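Local coordinates for protein malate dehydrogenase (Naegleria fowleri, PDB 6UM4) that probably catalyses the reversible, nicotinamide-cofactor-dependent oxidation of malate to oxaloacetate, at residues N227-M231 with I370-M374; M248-H253 with F274-H280. One frame throughout, in Å; residues are numbered along the deposited sequence.

How the interactions relate
Both contacts are buried near the middle of the chain, with centres about 11 Å apart. Interaction 1 packs a helix of the NAD-binding Rossmann region against strand 371-380 of the C-terminal region. Interaction 2 lies within the C-terminal region and joins the start of helix 250-264 to strand 271-277 and the loop after it. The chemistry differs: interaction 1 relies on an asparagine amide and one tryptophan face, interaction 2 on a histidine-carboxylate bond, an isoleucine and an aromatic pair. Ser373 OG links them, probably by hydrogen bonds to Ile276 O and Thr249 OG1. Asn227 also reaches the loop that follows strand 271-277.

Interaction 1 of 2, residues N227-M231 with I370-M374; sequences NTNAM and IWCSM
Asn227 ND2 is gripped by two backbone carbonyls. Across the contact it donates to Trp371 O at 2.9 Å, with an N-H...O angle of 166°; elsewhere it donates to Gly278 O. This joins the helix of a Rossmann beta-alpha-beta crossover, 226-235, to strand 371-380 of the C-terminal region. Trp371 O lies close to the amide plane of Asn227, but ND2 approaches from above the carbonyl plane of Trp371. The CG of Asn227 is anti to its own carbonyl carbon (chi1 -60°), which carries ND2 to the carbonyl of Trp371. OD1 accepts from His280 N, so both ends of the amide are held and its rotation is fixed.

The Trp371 indole lies flat against the next turn of the helix. Ala230 CB sits over the five-membered ring of Trp371, 4.0 Å from its centroid. Met231 CA sits over the six-membered ring of Trp371, 3.9 Å from that centroid. Both are CH-pi contacts, and both are on the same face. Met231 CB adds a contact to Trp371 CE3 at 3.6 Å. Met231 CG then runs past the rim, 3.8 Å from Trp371 CZ3, before the chain bends away. Trp371 NE1 donates to Ile245 O in strand 245-247. One water accepts from Trp371 N at 2.8 Å and gives a weak bond to Asn227 O.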
ATOM      1  N   ASN A 227     -21.317   0.101  11.802  1.00 20.03           N
ATOM      2  CA  ASN A 227     -22.657   0.635  11.529  1.00 20.43           C
ATOM      3  C   ASN A 227     -23.126   1.541  12.647  1.00 21.10           C
ATOM      4  O   ASN A 227     -23.657   2.629  12.406  1.00 21.38           O
ATOM      5  CB  ASN A 227     -23.680  -0.495  11.346  1.00 21.31           C
ATOM      6  CG  ASN A 227     -23.333  -1.414  10.206  1.00 24.72           C
ATOM      7  OD1 ASN A 227     -22.178  -1.831  10.074  1.00 19.69           O
ATOM      8  ND2 ASN A 227     -24.323  -1.745   9.375  1.00 23.41           N
ATOM      9  N   THR A 228     -22.967   1.076  13.883  1.00 23.15           N
ATOM     10  CA  THR A 228     -23.422   1.839  15.037  1.00 22.81           C
ATOM     11  C   THR A 228     -22.574   3.092  15.244  1.00 24.82           C
ATOM     12  O   THR A 228     -23.097   4.159  15.586  1.00 25.10           O
ATOM     13  CB  THR A 228     -23.382   0.936  16.261  1.00 30.16           C
ATOM     14  OG1 THR A 228     -24.212  -0.207  16.009  1.00 30.16           O
ATOM     15  CG2 THR A 228     -23.910   1.667  17.490  1.00 23.73           C
ATOM     16  N   ASN A 229     -21.255   2.983  15.060  1.00 21.66           N
ATOM     17  CA  ASN A 229     -20.421   4.179  15.157  1.00 21.67           C
ATOM     18  C   ASN A 229     -20.868   5.234  14.152  1.00 21.59           C
ATOM     19  O   ASN A 229     -20.974   6.419  14.489  1.00 22.09           O
ATOM     20  CB  ASN A 229     -18.952   3.820  14.934  1.00 21.11           C
ATOM     21  CG  ASN A 229     -18.322   3.147  16.141  1.00 25.19           C
ATOM     22  OD1 ASN A 229     -18.824   3.241  17.262  1.00 23.89           O
ATOM     23  ND2 ASN A 229     -17.217   2.445  15.911  1.00 22.85           N
ATOM     24  N   ALA A 230     -21.155   4.813  12.913  1.00 21.10           N
ATOM     25  CA  ALA A 230     -21.602   5.756  11.889  1.00 21.54           C
ATOM     26  C   ALA A 230     -22.915   6.415  12.290  1.00 28.08           C
ATOM     27  O   ALA A 230     -23.103   7.633  12.116  1.00 22.40           O
ATOM     28  CB  ALA A 230     -21.765   5.021  10.556  1.00 20.62           C
ATOM     29  N   MET A 231     -23.835   5.618  12.835  1.00 27.71           N
ATOM     30  CA  MET A 231     -25.111   6.149  13.279  1.00 23.17           C
ATOM     31  C   MET A 231     -24.930   7.197  14.370  1.00 23.86           C
ATOM     32  O   MET A 231     -25.632   8.212  14.388  1.00 25.18           O
ATOM     33  CB  MET A 231     -25.982   5.013  13.782  1.00 23.46           C
ATOM     34  CG  MET A 231     -27.376   5.494  14.174  1.00 34.59           C
ATOM     35  SD  MET A 231     -27.934   4.491  15.542  1.00 48.30           S
ATOM     36  CE  MET A 231     -26.786   5.033  16.794  1.00 40.77           C
ATOM     37  N   ILE A 370     -31.262   3.060  11.608  1.00 27.34           N
ATOM     38  CA  ILE A 370     -30.055   2.252  11.715  1.00 24.46           C
ATOM     39  C   ILE A 370     -29.279   2.413  10.424  1.00 23.64           C
ATOM     40  O   ILE A 370     -29.842   2.733   9.365  1.00 23.81           O
ATOM     41  CB  ILE A 370     -30.318   0.750  11.971  1.00 24.49           C
ATOM     42  CG1 ILE A 370     -31.251   0.193  10.905  1.00 24.72           C
ATOM     43  CG2 ILE A 370     -30.849   0.508  13.373  1.00 25.33           C
ATOM     44  CD1 ILE A 370     -31.277  -1.319  10.891  1.00 32.03           C
ATOM     45  N   TRP A 371     -27.973   2.170  10.515  1.00 22.84           N
ATOM     46  CA  TRP A 371     -27.130   2.063   9.338  1.00 22.06           C
ATOM     47  C   TRP A 371     -27.054   0.593   8.950  1.00 25.86           C
ATOM     48  O   TRP A 371     -26.789  -0.272   9.792  1.00 21.68           O
ATOM     49  CB  TRP A 371     -25.734   2.630   9.596  1.00 21.51           C
ATOM     50  CG  TRP A 371     -25.530   4.054   9.126  1.00 23.07           C
ATOM     51  CD1 TRP A 371     -24.607   4.493   8.219  1.00 21.14           C
ATOM     52  CD2 TRP A 371     -26.265   5.215   9.542  1.00 22.40           C
ATOM     53  NE1 TRP A 371     -24.730   5.844   8.042  1.00 21.58           N
ATOM     54  CE2 TRP A 371     -25.723   6.320   8.851  1.00 22.35           C
ATOM     55  CE3 TRP A 371     -27.307   5.426  10.441  1.00 23.23           C
ATOM     56  CZ2 TRP A 371     -26.202   7.635   9.024  1.00 23.11           C
ATOM     57  CZ3 TRP A 371     -27.797   6.732  10.612  1.00 23.98           C
ATOM     58  CH2 TRP A 371     -27.241   7.811   9.900  1.00 24.90           C
ATOM     59  N   CYS A 372     -27.318   0.314   7.687  1.00 24.47           N
ATOM     60  CA  CYS A 372     -27.482  -1.055   7.248  1.00 23.55           C
ATOM     61  C   CYS A 372     -26.877  -1.193   5.873  1.00 21.22           C
ATOM     62  O   CYS A 372     -27.183  -0.387   4.992  1.00 21.20           O
ATOM     63  CB  CYS A 372     -28.962  -1.422   7.220  1.00 22.79           C
ATOM     64  SG  CYS A 372     -29.296  -3.092   6.674  1.00 23.56           S
ATOM     65  N   SER A 373     -26.053  -2.223   5.696  1.00 22.19           N
ATOM     66  CA  SER A 373     -25.422  -2.488   4.412  1.00 20.08           C
ATOM     67  C   SER A 373     -26.461  -2.966   3.410  1.00 20.56           C
ATOM     68  O   SER A 373     -27.371  -3.741   3.744  1.00 21.96           O
ATOM     69  CB  SER A 373     -24.313  -3.533   4.585  1.00 22.55           C
ATOM     70  OG  SER A 373     -23.524  -3.715   3.415  1.00 19.20           O
ATOM     71  N   MET A 374     -26.371  -2.448   2.190  1.00 20.57           N
ATOM     72  CA  MET A 374     -27.311  -2.785   1.130  1.00 21.13           C
ATOM     73  C   MET A 374     -26.558  -2.793  -0.190  1.00 24.24           C
ATOM     74  O   MET A 374     -25.546  -2.104  -0.331  1.00 20.45           O
ATOM     75  CB  MET A 374     -28.466  -1.771   1.047  1.00 21.88           C
ATOM     76  CG  MET A 374     -29.219  -1.528   2.331  1.00 27.64           C
ATOM     77  SD  MET A 374     -30.582  -0.342   2.136  1.00 25.31           S
ATOM     78  CE  MET A 374     -30.705   0.173   3.854  1.00 23.38           C
TER
HETATM   79  O   HOH W   1     -26.808   1.517  13.020  1.00 22.18           O

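Interaction 2 of 2, residues M248-H253 with F274-H280; sequences MTRLDH and FAIWGNH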
ATOM      1  N   MET A 248     -18.119   0.906   6.668  1.00 18.02           N
ATOM      2  CA  MET A 248     -17.475   0.084   5.643  1.00 17.69           C
ATOM      3  C   MET A 248     -17.839  -1.395   5.758  1.00 18.58           C
ATOM      4  O   MET A 248     -17.462  -2.062   6.730  1.00 20.81           O
ATOM      5  CB  MET A 248     -15.959   0.212   5.704  1.00 17.46           C
ATOM      6  CG  MET A 248     -15.352  -0.369   4.449  1.00 18.87           C
ATOM      7  SD  MET A 248     -13.578  -0.159   4.327  1.00 22.65           S
ATOM      8  CE  MET A 248     -13.077  -1.344   5.590  1.00 17.13           C
ATOM      9  N   THR A 249     -18.520  -1.922   4.742  1.00 23.32           N
ATOM     10  CA  THR A 249     -18.678  -3.365   4.561  1.00 17.72           C
ATOM     11  C   THR A 249     -17.985  -3.842   3.294  1.00 23.56           C
ATOM     12  O   THR A 249     -18.186  -4.989   2.861  1.00 17.63           O
ATOM     13  CB  THR A 249     -20.156  -3.735   4.508  1.00 18.10           C
ATOM     14  OG1 THR A 249     -20.796  -2.907   3.533  1.00 22.24           O
ATOM     15  CG2 THR A 249     -20.784  -3.485   5.862  1.00 21.90           C
ATOM     16  N   ARG A 250     -17.195  -2.961   2.676  1.00 22.06           N
ATOM     17  CA  ARG A 250     -16.570  -3.271   1.406  1.00 18.29           C
ATOM     18  C   ARG A 250     -15.617  -4.437   1.540  1.00 17.21           C
ATOM     19  O   ARG A 250     -15.373  -5.146   0.563  1.00 23.20           O
ATOM     20  CB  ARG A 250     -15.830  -2.032   0.885  1.00 25.78           C
ATOM     21  CG  ARG A 250     -15.202  -2.186  -0.501  1.00 17.44           C
ATOM     22  CD  ARG A 250     -16.213  -2.772  -1.483  1.00 20.39           C
ATOM     23  NE  ARG A 250     -15.678  -2.798  -2.832  1.00 21.09           N
ATOM     24  CZ  ARG A 250     -15.744  -1.788  -3.691  1.00 26.28           C
ATOM     25  NH1 ARG A 250     -16.339  -0.646  -3.346  1.00 22.38           N
ATOM     26  NH2 ARG A 250     -15.189  -1.919  -4.898  1.00 21.11           N
ATOM     27  N   LEU A 251     -15.049  -4.645   2.735  1.00 17.14           N
ATOM     28  CA  LEU A 251     -14.122  -5.756   2.899  1.00 18.61           C
ATOM     29  C   LEU A 251     -14.883  -7.079   2.964  1.00 21.91           C
ATOM     30  O   LEU A 251     -14.459  -8.076   2.364  1.00 21.73           O
ATOM     31  CB  LEU A 251     -13.241  -5.558   4.133  1.00 17.20           C
ATOM     32  CG  LEU A 251     -12.233  -6.700   4.284  1.00 17.39           C
ATOM     33  CD1 LEU A 251     -11.296  -6.770   3.078  1.00 22.06           C
ATOM     34  CD2 LEU A 251     -11.463  -6.690   5.608  1.00 17.58           C
ATOM     35  N   ASP A 252     -16.007  -7.108   3.686  1.00 17.58           N
ATOM     36  CA  ASP A 252     -16.895  -8.263   3.608  1.00 19.54           C
ATOM     37  C   ASP A 252     -17.267  -8.542   2.157  1.00 17.98           C
ATOM     38  O   ASP A 252     -17.195  -9.687   1.679  1.00 18.24           O
ATOM     39  CB  ASP A 252     -18.150  -8.046   4.454  1.00 18.15           C
ATOM     40  CG  ASP A 252     -17.848  -7.625   5.897  1.00 24.55           C
ATOM     41  OD1 ASP A 252     -17.069  -8.292   6.609  1.00 22.95           O
ATOM     42  OD2 ASP A 252     -18.466  -6.640   6.357  1.00 28.22           O
ATOM     43  N   HIS A 253     -17.667  -7.491   1.445  1.00 17.86           N
ATOM     44  CA  HIS A 253     -18.037  -7.604   0.039  1.00 18.03           C
ATOM     45  C   HIS A 253     -16.918  -8.233  -0.787  1.00 24.58           C
ATOM     46  O   HIS A 253     -17.127  -9.232  -1.486  1.00 22.83           O
ATOM     47  CB  HIS A 253     -18.401  -6.212  -0.484  1.00 20.20           C
ATOM     48  CG  HIS A 253     -18.776  -6.182  -1.928  1.00 22.64           C
ATOM     49  ND1 HIS A 253     -20.082  -6.082  -2.351  1.00 27.11           N
ATOM     50  CD2 HIS A 253     -18.017  -6.227  -3.049  1.00 28.39           C
ATOM     51  CE1 HIS A 253     -20.117  -6.072  -3.673  1.00 26.59           C
ATOM     52  NE2 HIS A 253     -18.875  -6.154  -4.122  1.00 28.22           N
ATOM     53  N   PHE A 274     -23.361  -8.843  -6.626  1.00 21.41           N
ATOM     54  CA  PHE A 274     -23.129  -9.381  -5.293  1.00 21.02           C
ATOM     55  C   PHE A 274     -23.293  -8.266  -4.265  1.00 24.72           C
ATOM     56  O   PHE A 274     -23.005  -7.100  -4.553  1.00 28.39           O
ATOM     57  CB  PHE A 274     -21.710 -10.001  -5.181  1.00 22.33           C
ATOM     58  CG  PHE A 274     -21.405 -10.566  -3.822  1.00 20.15           C
ATOM     59  CD1 PHE A 274     -22.097 -11.684  -3.362  1.00 22.56           C
ATOM     60  CD2 PHE A 274     -20.467  -9.973  -3.004  1.00 19.54           C
ATOM     61  CE1 PHE A 274     -21.840 -12.208  -2.104  1.00 20.39           C
ATOM     62  CE2 PHE A 274     -20.192 -10.486  -1.758  1.00 20.09           C
ATOM     63  CZ  PHE A 274     -20.877 -11.605  -1.300  1.00 19.79           C
ATOM     64  N   ALA A 275     -23.740  -8.622  -3.059  1.00 24.52           N
ATOM     65  CA  ALA A 275     -23.939  -7.608  -2.026  1.00 25.57           C
ATOM     66  C   ALA A 275     -23.901  -8.228  -0.633  1.00 20.00           C
ATOM     67  O   ALA A 275     -24.235  -9.399  -0.443  1.00 23.76           O
ATOM     68  CB  ALA A 275     -25.266  -6.872  -2.224  1.00 32.15           C
ATOM     69  N   ILE A 276     -23.516  -7.405   0.335  1.00 19.76           N
ATOM     70  CA  ILE A 276     -23.576  -7.712   1.764  1.00 22.37           C
ATOM     71  C   ILE A 276     -24.727  -6.909   2.374  1.00 19.94           C
ATOM     72  O   ILE A 276     -24.806  -5.694   2.171  1.00 20.30           O
ATOM     73  CB  ILE A 276     -22.234  -7.363   2.434  1.00 21.86           C
ATOM     74  CG1 ILE A 276     -21.081  -8.078   1.719  1.00 25.52           C
ATOM     75  CG2 ILE A 276     -22.246  -7.638   3.917  1.00 23.37           C
ATOM     76  CD1 ILE A 276     -21.080  -9.595   1.867  1.00 19.10           C
ATOM     77  N   TRP A 277     -25.634  -7.580   3.092  1.00 20.46           N
ATOM     78  CA  TRP A 277     -26.707  -6.899   3.820  1.00 20.91           C
ATOM     79  C   TRP A 277     -26.408  -6.879   5.316  1.00 20.87           C
ATOM     80  O   TRP A 277     -25.865  -7.836   5.870  1.00 20.84           O
ATOM     81  CB  TRP A 277     -28.066  -7.585   3.626  1.00 21.73           C
ATOM     82  CG  TRP A 277     -28.593  -7.680   2.221  1.00 22.03           C
ATOM     83  CD1 TRP A 277     -28.259  -8.619   1.285  1.00 22.03           C
ATOM     84  CD2 TRP A 277     -29.608  -6.865   1.620  1.00 22.56           C
ATOM     85  NE1 TRP A 277     -28.946  -8.396   0.121  1.00 22.48           N
ATOM     86  CE2 TRP A 277     -29.798  -7.336   0.306  1.00 24.41           C
ATOM     87  CE3 TRP A 277     -30.357  -5.771   2.059  1.00 26.17           C
ATOM     88  CZ2 TRP A 277     -30.708  -6.755  -0.569  1.00 24.87           C
ATOM     89  CZ3 TRP A 277     -31.250  -5.195   1.191  1.00 23.56           C
ATOM     90  CH2 TRP A 277     -31.419  -5.687  -0.113  1.00 23.84           C
ATOM     91  N   GLY A 278     -26.808  -5.798   5.981  1.00 21.02           N
ATOM     92  CA  GLY A 278     -26.841  -5.814   7.437  1.00 21.27           C
ATOM     93  C   GLY A 278     -25.671  -5.159   8.158  1.00 20.79           C
ATOM     94  O   GLY A 278     -25.142  -4.136   7.719  1.00 20.36           O
ATOM     95  N   ASN A 279     -25.273  -5.752   9.276  1.00 20.94           N
ATOM     96  CA  ASN A 279     -24.250  -5.225  10.163  1.00 20.70           C
ATOM     97  C   ASN A 279     -22.866  -5.687   9.710  1.00 28.13           C
ATOM     98  O   ASN A 279     -22.695  -6.815   9.234  1.00 22.94           O
ATOM     99  CB  ASN A 279     -24.543  -5.732  11.579  1.00 21.37           C
ATOM    100  CG  ASN A 279     -23.877  -4.927  12.646  1.00 21.89           C
ATOM    101  OD1 ASN A 279     -23.282  -3.905  12.367  1.00 24.36           O
ATOM    102  ND2 ASN A 279     -23.983  -5.381  13.893  1.00 25.56           N
ATOM    103  N   HIS A 280     -21.859  -4.828   9.899  1.00 19.69           N
ATOM    104  CA  HIS A 280     -20.469  -5.262   9.688  1.00 22.08           C
ATOM    105  C   HIS A 280     -20.087  -6.150  10.876  1.00 25.90           C
ATOM    106  O   HIS A 280     -19.426  -5.734  11.832  1.00 22.23           O
ATOM    107  CB  HIS A 280     -19.539  -4.054   9.544  1.00 18.85           C
ATOM    108  CG  HIS A 280     -18.088  -4.406   9.439  1.00 22.66           C
ATOM    109  ND1 HIS A 280     -17.593  -5.268   8.485  1.00 23.57           N
ATOM    110  CD2 HIS A 280     -17.021  -4.006  10.173  1.00 23.81           C
ATOM    111  CE1 HIS A 280     -16.283  -5.385   8.636  1.00 25.69           C
ATOM    112  NE2 HIS A 280     -15.912  -4.627   9.654  1.00 25.95           N
TER
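Phe274 turns its ring edge to the face of the His253 imidazole in an edge-to-face pair. The centroids of the Phe274 and His253 rings are 5.3 Å apart and the planes meet at 57°. Phe274 CD2 is the atom over the imidazole, toward its rim. Phe274 CE2 also comes within 3.3 Å of His253 O, which lies near the phenyl plane. With His253 CG anti to the backbone N (chi1 179°), the imidazole extends to the strand side of the helix, where Phe274 CD2 covers one face. His253 ND1 is held by Ser355 OG.

Two residues on, Ile276 packs on the helix backbone. Ile276 CG1 is 3.5 Å from His253 N, and its CG2 faces Asp252 CB. Thr249 CG2 meets His280 CB at 3.9 Å.

The polar end of the contact is His280. His280 ND1 donates to Asp252 OD2 at 2.7 Å. The oxygen lies in the imidazole plane and is met on its syn side, though the carboxylate and ring planes are twisted by 42°. The bond to Asp252 should fix the rotation of the imidazole. Met248 O packs over one face of the same ring, 3.6 Å from His280 CG. This histidine-carboxylate pair, with the histidine after a Gly-Asn step, is consistent with the active-site His-Asp pair known from lactate and malate dehydrogenases.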